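Local structure of molybdopterin biosynthesis protein (Mycobacterium abscessus, 3TCR) at residues A146-A151 with S172-R177; R130-I135 with A158-S163. The protein probably binds molybdopterin or a precursor of it during assembly of the molybdenum cofactor. All coordinates share one frame; numbering follows the deposited sequence. Where two conformers were deposited one is given.

Interaction 1 of 2, residues A146-A151 with S172-R177; sequences AGVTEA and SRAAVR
Glu150 and Ser172 make the polar part of this contact, which illustrates how one serine can cap its own helix and reach a neighbouring one as well. Ser172 OG donates to Glu150 OE2 at 2.5 Å, a distance so short that at this resolution its exact length is best not over-read. The same hydroxyl accepts from the backbone: Ala175 N lies 3.1 Å from Ser172 OG, with an N-H...O angle of 158°. The glutamate reaches this position by a compact route. Its CG sits between the backbone N and the carbonyl carbon (chi1 64°), and a bend at chi2 (-88°) carries the carboxylate across to the serine. A carboxylate at the amino end of a helix would probably be favoured by the helix dipole.

The motif is an N-cap: Ser172 immediately precedes helix 173-196, and its capping bond occupies an amide of the first turn. The other segment is a junction of two helices. Helix 133-145 ends in a Schellman motif, with Gly147 at positive phi, and Val148 then serves as N-cap residue of the short helix 149-152, where Ala151 N bonds to Val148 O at 2.9 Å.

Apolar contacts lie to one side of the polar pair. Val148 presents both methyls to the first turn of the long helix: CG1 is 3.9 Å from Ala174 CB, and CG2 is 4.1 Å from that same methyl. Ala175 CB is met by two residues of the short helix, Glu150 through its CG at 4.1 Å and Ala151 through its CB at 4.2 Å. Ala175 also rests on Ala170, while Val176 packs against Leu66 and Val67 of helix 64-73.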
loop_
_atom_site.group_PDB
_atom_site.type_symbol
_atom_site.label_atom_id
_atom_site.label_comp_id
_atom_site.label_asym_id
_atom_site.label_seq_id
_atom_site.Cartn_x
_atom_site.Cartn_y
_atom_site.Cartn_z
ATOM N N ALA A 146 13.637 -6.416 -9.125
ATOM C CA ALA A 146 14.367 -6.490 -10.422
ATOM C C ALA A 146 15.342 -5.314 -10.665
ATOM O O ALA A 146 16.030 -5.278 -11.675
ATOM C CB ALA A 146 13.391 -6.585 -11.577
ATOM N N GLY A 147 15.415 -4.365 -9.735
ATOM C CA GLY A 147 16.267 -3.199 -9.913
ATOM C C GLY A 147 15.744 -2.208 -10.946
ATOM O O GLY A 147 16.500 -1.397 -11.439
ATOM N N VAL A 148 14.445 -2.239 -11.249
ATOM C CA VAL A 148 13.862 -1.264 -12.170
ATOM C C VAL A 148 13.221 -0.145 -11.337
ATOM O O VAL A 148 12.044 -0.230 -10.889
ATOM C CB VAL A 148 12.829 -1.900 -13.112
ATOM C CG1 VAL A 148 12.291 -0.853 -14.079
ATOM C CG2 VAL A 148 13.415 -3.125 -13.846
ATOM N N THR A 149 14.018 0.896 -11.120
ATOM C CA THR A 149 13.703 1.980 -10.180
ATOM C C THR A 149 12.383 2.664 -10.470
ATOM O O THR A 149 11.605 2.922 -9.558
ATOM C CB THR A 149 14.816 3.050 -10.231
ATOM O OG1 THR A 149 16.075 2.434 -9.904
ATOM C CG2 THR A 149 14.520 4.239 -9.230
ATOM N N GLU A 150 12.144 2.977 -11.741
ATOM C CA GLU A 150 10.931 3.680 -12.136
ATOM C C GLU A 150 9.678 2.808 -11.888
ATOM O O GLU A 150 8.574 3.339 -11.800
ATOM C CB GLU A 150 10.990 4.169 -13.576
ATOM C CG GLU A 150 11.081 3.081 -14.651
ATOM C CD GLU A 150 12.517 2.639 -14.988
ATOM O OE1 GLU A 150 13.461 2.934 -14.204
ATOM O OE2 GLU A 150 12.688 1.986 -16.054
ATOM N N ALA A 151 9.871 1.488 -11.785
ATOM C CA ALA A 151 8.789 0.552 -11.439
ATOM C C ALA A 151 8.599 0.440 -9.903
ATOM O O ALA A 151 7.484 0.530 -9.395
ATOM C CB ALA A 151 9.024 -0.820 -12.087
ATOM N N SER A 172 8.942 3.086 -19.192
ATOM C CA SER A 172 10.120 2.495 -19.857
ATOM C C SER A 172 9.887 1.059 -20.326
ATOM O O SER A 172 8.979 0.363 -19.844
ATOM C CB SER A 172 11.298 2.505 -18.902
ATOM O OG SER A 172 11.024 1.615 -17.847
ATOM N N ARG A 173 10.731 0.600 -21.247
ATOM C CA ARG A 173 10.691 -0.789 -21.678
ATOM C C ARG A 173 10.900 -1.748 -20.516
ATOM O O ARG A 173 10.241 -2.788 -20.450
ATOM C CB ARG A 173 11.718 -1.082 -22.798
ATOM C CG ARG A 173 11.294 -0.513 -24.161
ATOM C CD ARG A 173 12.331 -0.743 -25.259
ATOM N NE ARG A 173 12.396 -2.155 -25.627
ATOM C CZ ARG A 173 11.583 -2.772 -26.486
ATOM N NH1 ARG A 173 10.595 -2.117 -27.098
ATOM N NH2 ARG A 173 11.759 -4.073 -26.723
ATOM N N ALA A 174 11.810 -1.409 -19.612
ATOM C CA ALA A 174 12.129 -2.303 -18.498
ATOM C C ALA A 174 10.908 -2.426 -17.569
ATOM O O ALA A 174 10.594 -3.520 -17.119
ATOM C CB ALA A 174 13.346 -1.796 -17.724
ATOM N N ALA A 175 10.232 -1.303 -17.317
ATOM C CA ALA A 175 9.020 -1.269 -16.480
ATOM C C ALA A 175 7.890 -2.036 -17.145
ATOM O O ALA A 175 7.201 -2.787 -16.490
ATOM C CB ALA A 175 8.584 0.189 -16.129
ATOM N N VAL A 176 7.710 -1.868 -18.450
ATOM C CA VAL A 176 6.644 -2.604 -19.170
ATOM C C VAL A 176 6.910 -4.116 -19.135
ATOM O O VAL A 176 5.980 -4.916 -18.940
ATOM C CB VAL A 176 6.515 -2.165 -20.641
ATOM C CG1 VAL A 176 5.789 -3.222 -21.444
ATOM C CG2 VAL A 176 5.837 -0.795 -20.733
ATOM N N ARG A 177 8.174 -4.498 -19.290
ATOM C CA ARG A 177 8.535 -5.912 -19.255
ATOM C C ARG A 177 8.198 -6.540 -17.905
ATOM O O ARG A 177 7.532 -7.568 -17.838
ATOM C CB ARG A 177 10.031 -6.134 -19.578
ATOM C CG ARG A 177 10.221 -6.850 -20.889
ATOM C CD ARG A 177 11.694 -6.927 -21.319
ATOM N NE ARG A 177 11.839 -6.689 -22.763
ATOM C CZ ARG A 177 11.340 -7.497 -23.698
ATOM N NH1 ARG A 177 10.652 -8.572 -23.346
ATOM N NH2 ARG A 177 11.528 -7.226 -24.985
#

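Interaction 2 of 2, residues R130-I135 with A158-S163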
loop_
_atom_site.group_PDB
_atom_site.type_symbol
_atom_site.label_atom_id
_atom_site.label_comp_id
_atom_site.label_asym_id
_atom_site.label_seq_id
_atom_site.Cartn_x
_atom_site.Cartn_y
_atom_site.Cartn_z
ATOM N N ARG A 130 -13.681 0.387 -7.446
ATOM C CA ARG A 130 -12.925 -0.220 -6.351
ATOM C C ARG A 130 -11.457 -0.408 -6.745
ATOM O O ARG A 130 -11.133 -0.826 -7.836
ATOM C CB ARG A 130 -13.567 -1.532 -5.819
ATOM C CG ARG A 130 -13.586 -2.743 -6.730
ATOM C CD ARG A 130 -14.470 -3.870 -6.137
ATOM N NE ARG A 130 -15.394 -3.336 -5.118
ATOM C CZ ARG A 130 -16.311 -4.027 -4.440
ATOM N NH1 ARG A 130 -16.502 -5.308 -4.695
ATOM N NH2 ARG A 130 -17.049 -3.428 -3.527
ATOM N N GLU A 131 -10.567 -0.056 -5.829
ATOM C CA GLU A 131 -9.138 -0.188 -6.062
ATOM C C GLU A 131 -8.671 -1.609 -5.790
ATOM O O GLU A 131 -9.283 -2.343 -4.986
ATOM C CB GLU A 131 -8.304 0.826 -5.232
ATOM C CG GLU A 131 -8.468 0.754 -3.719
ATOM C CD GLU A 131 -7.781 1.906 -2.951
ATOM O OE1 GLU A 131 -7.233 2.853 -3.606
ATOM O OE2 GLU A 131 -7.810 1.853 -1.678
ATOM N N LEU A 132 -7.583 -1.992 -6.468
ATOM C CA LEU A 132 -6.957 -3.293 -6.305
ATOM C C LEU A 132 -5.502 -3.040 -5.992
ATOM O O LEU A 132 -4.603 -3.117 -6.866
ATOM C CB LEU A 132 -7.118 -4.149 -7.569
ATOM C CG LEU A 132 -8.568 -4.579 -7.839
ATOM C CD1 LEU A 132 -8.779 -5.144 -9.243
ATOM C CD2 LEU A 132 -9.019 -5.578 -6.766
ATOM N N LEU A 133 -5.285 -2.707 -4.732
ATOM C CA LEU A 133 -3.985 -2.333 -4.243
ATOM C C LEU A 133 -2.993 -3.452 -4.471
ATOM O O LEU A 133 -1.820 -3.204 -4.748
ATOM C CB LEU A 133 -4.050 -1.984 -2.751
ATOM C CG LEU A 133 -4.588 -0.605 -2.371
ATOM C CD1 LEU A 133 -4.714 -0.478 -0.840
ATOM C CD2 LEU A 133 -3.682 0.471 -2.951
ATOM N N GLY A 134 -3.458 -4.680 -4.337
ATOM C CA GLY A 134 -2.629 -5.841 -4.585
ATOM C C GLY A 134 -1.894 -5.835 -5.903
ATOM O O GLY A 134 -0.757 -6.310 -5.980
ATOM N N ILE A 135 -2.547 -5.344 -6.960
ATOM C CA ILE A 135 -1.919 -5.277 -8.285
ATOM C C ILE A 135 -0.793 -4.223 -8.264
ATOM O O ILE A 135 0.358 -4.527 -8.627
ATOM C CB ILE A 135 -2.951 -4.986 -9.401
ATOM C CG1 ILE A 135 -3.962 -6.151 -9.569
ATOM C CG2 ILE A 135 -2.289 -4.783 -10.745
ATOM C CD1 ILE A 135 -5.057 -5.853 -10.576
ATOM N N ALA A 158 -4.394 0.836 -9.571
ATOM C CA ALA A 158 -5.084 -0.237 -10.269
ATOM C C ALA A 158 -6.453 -0.462 -9.656
ATOM O O ALA A 158 -6.639 -0.310 -8.439
ATOM C CB ALA A 158 -4.272 -1.532 -10.235
ATOM N N GLY A 159 -7.406 -0.860 -10.484
ATOM C CA GLY A 159 -8.767 -1.097 -10.007
ATOM C C GLY A 159 -9.762 -1.421 -11.106
ATOM O O GLY A 159 -9.358 -1.600 -12.273
ATOM N N ILE A 160 -11.051 -1.525 -10.713
ATOM C CA ILE A 160 -12.142 -1.841 -11.629
ATOM C C ILE A 160 -12.913 -0.559 -11.842
ATOM O O ILE A 160 -13.264 0.121 -10.877
ATOM C CB ILE A 160 -13.123 -2.893 -11.071
ATOM C CG1 ILE A 160 -12.422 -4.224 -10.760
ATOM C CG2 ILE A 160 -14.307 -3.146 -12.014
ATOM C CD1 ILE A 160 -11.772 -4.878 -11.971
ATOM N N SER A 161 -13.163 -0.230 -13.108
ATOM C CA SER A 161 -14.047 0.842 -13.481
ATOM C C SER A 161 -15.101 0.259 -14.428
ATOM O O SER A 161 -14.761 -0.212 -15.510
ATOM C CB SER A 161 -13.242 1.941 -14.176
ATOM O OG SER A 161 -14.021 3.094 -14.433
ATOM N N GLY A 162 -16.371 0.284 -14.023
ATOM C CA GLY A 162 -17.409 -0.365 -14.804
ATOM C C GLY A 162 -17.131 -1.870 -14.899
ATOM O O GLY A 162 -17.105 -2.574 -13.873
ATOM N N SER A 163 -16.954 -2.380 -16.121
ATOM C CA SER A 163 -16.570 -3.795 -16.317
ATOM C C SER A 163 -15.094 -3.946 -16.690
ATOM O O SER A 163 -14.665 -5.050 -17.058
ATOM C CB SER A 163 -17.418 -4.456 -17.401
ATOM O OG SER A 163 -17.106 -4.006 -18.716
#
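Leu132 and Ile160 meet at a slant, the CD1 methyl of the leucine reaching the aliphatic arm of the isoleucine, with Leu132 CD1 4.1 Å from Ile160 CG1. Ile160 CD1 lies equally near that methyl, and Leu165 of strand 164-169 touches both residues. In the first turn of helix 133-145, Ile135 meets Ala158 with its branch point: Ile135 CB stands 3.8 Å from Ala158 CB, and CG2, turned anti to the backbone N (chi1 -66°, measured to CG1), lies against the same methyl. Arg130 extends its guanidinium beyond the pair of strands to a salt bridge with Glu122 of the third subunit.

Backbone hydrogen bonds join the two chains alongside. Ile160 N donates to Arg130 O at 3.0 Å, and the return bond from Arg130 N is weak. Leu132 N gives a straighter bond to Ala158 O (2.8 Å, 172° at the hydrogen), approaching from above the carbonyl plane. Glu131 faces Gly159 in a non-hydrogen-bonded pair, where Gly159 CA is 3.2 Å from Arg130 O. Strand 130-131, antiparallel to 158-161, thus forms one edge of the mixed sheet within this chain of alpha/beta molybdopterin-binding fold, and leads straight into a helix beside a subunit interface.

Interactions 1 and 2 lie apart, their centres 21 Å from each other and their nearest atoms about 9 Å, with no touch; two helices link them. Helix 133-145 starts within interaction 2 and runs to the turn that opens interaction 1. Helix 173-196 starts at interaction 1, and farther along it Leu183 and Ile190 pack on Ile135, Ile190 also on Leu132. The segments alternate along the chain, and all four lie in the probable molybdopterin-binding region. Interaction 2 is the more buried and packs against the third subunit, while interaction 1 is partly buried.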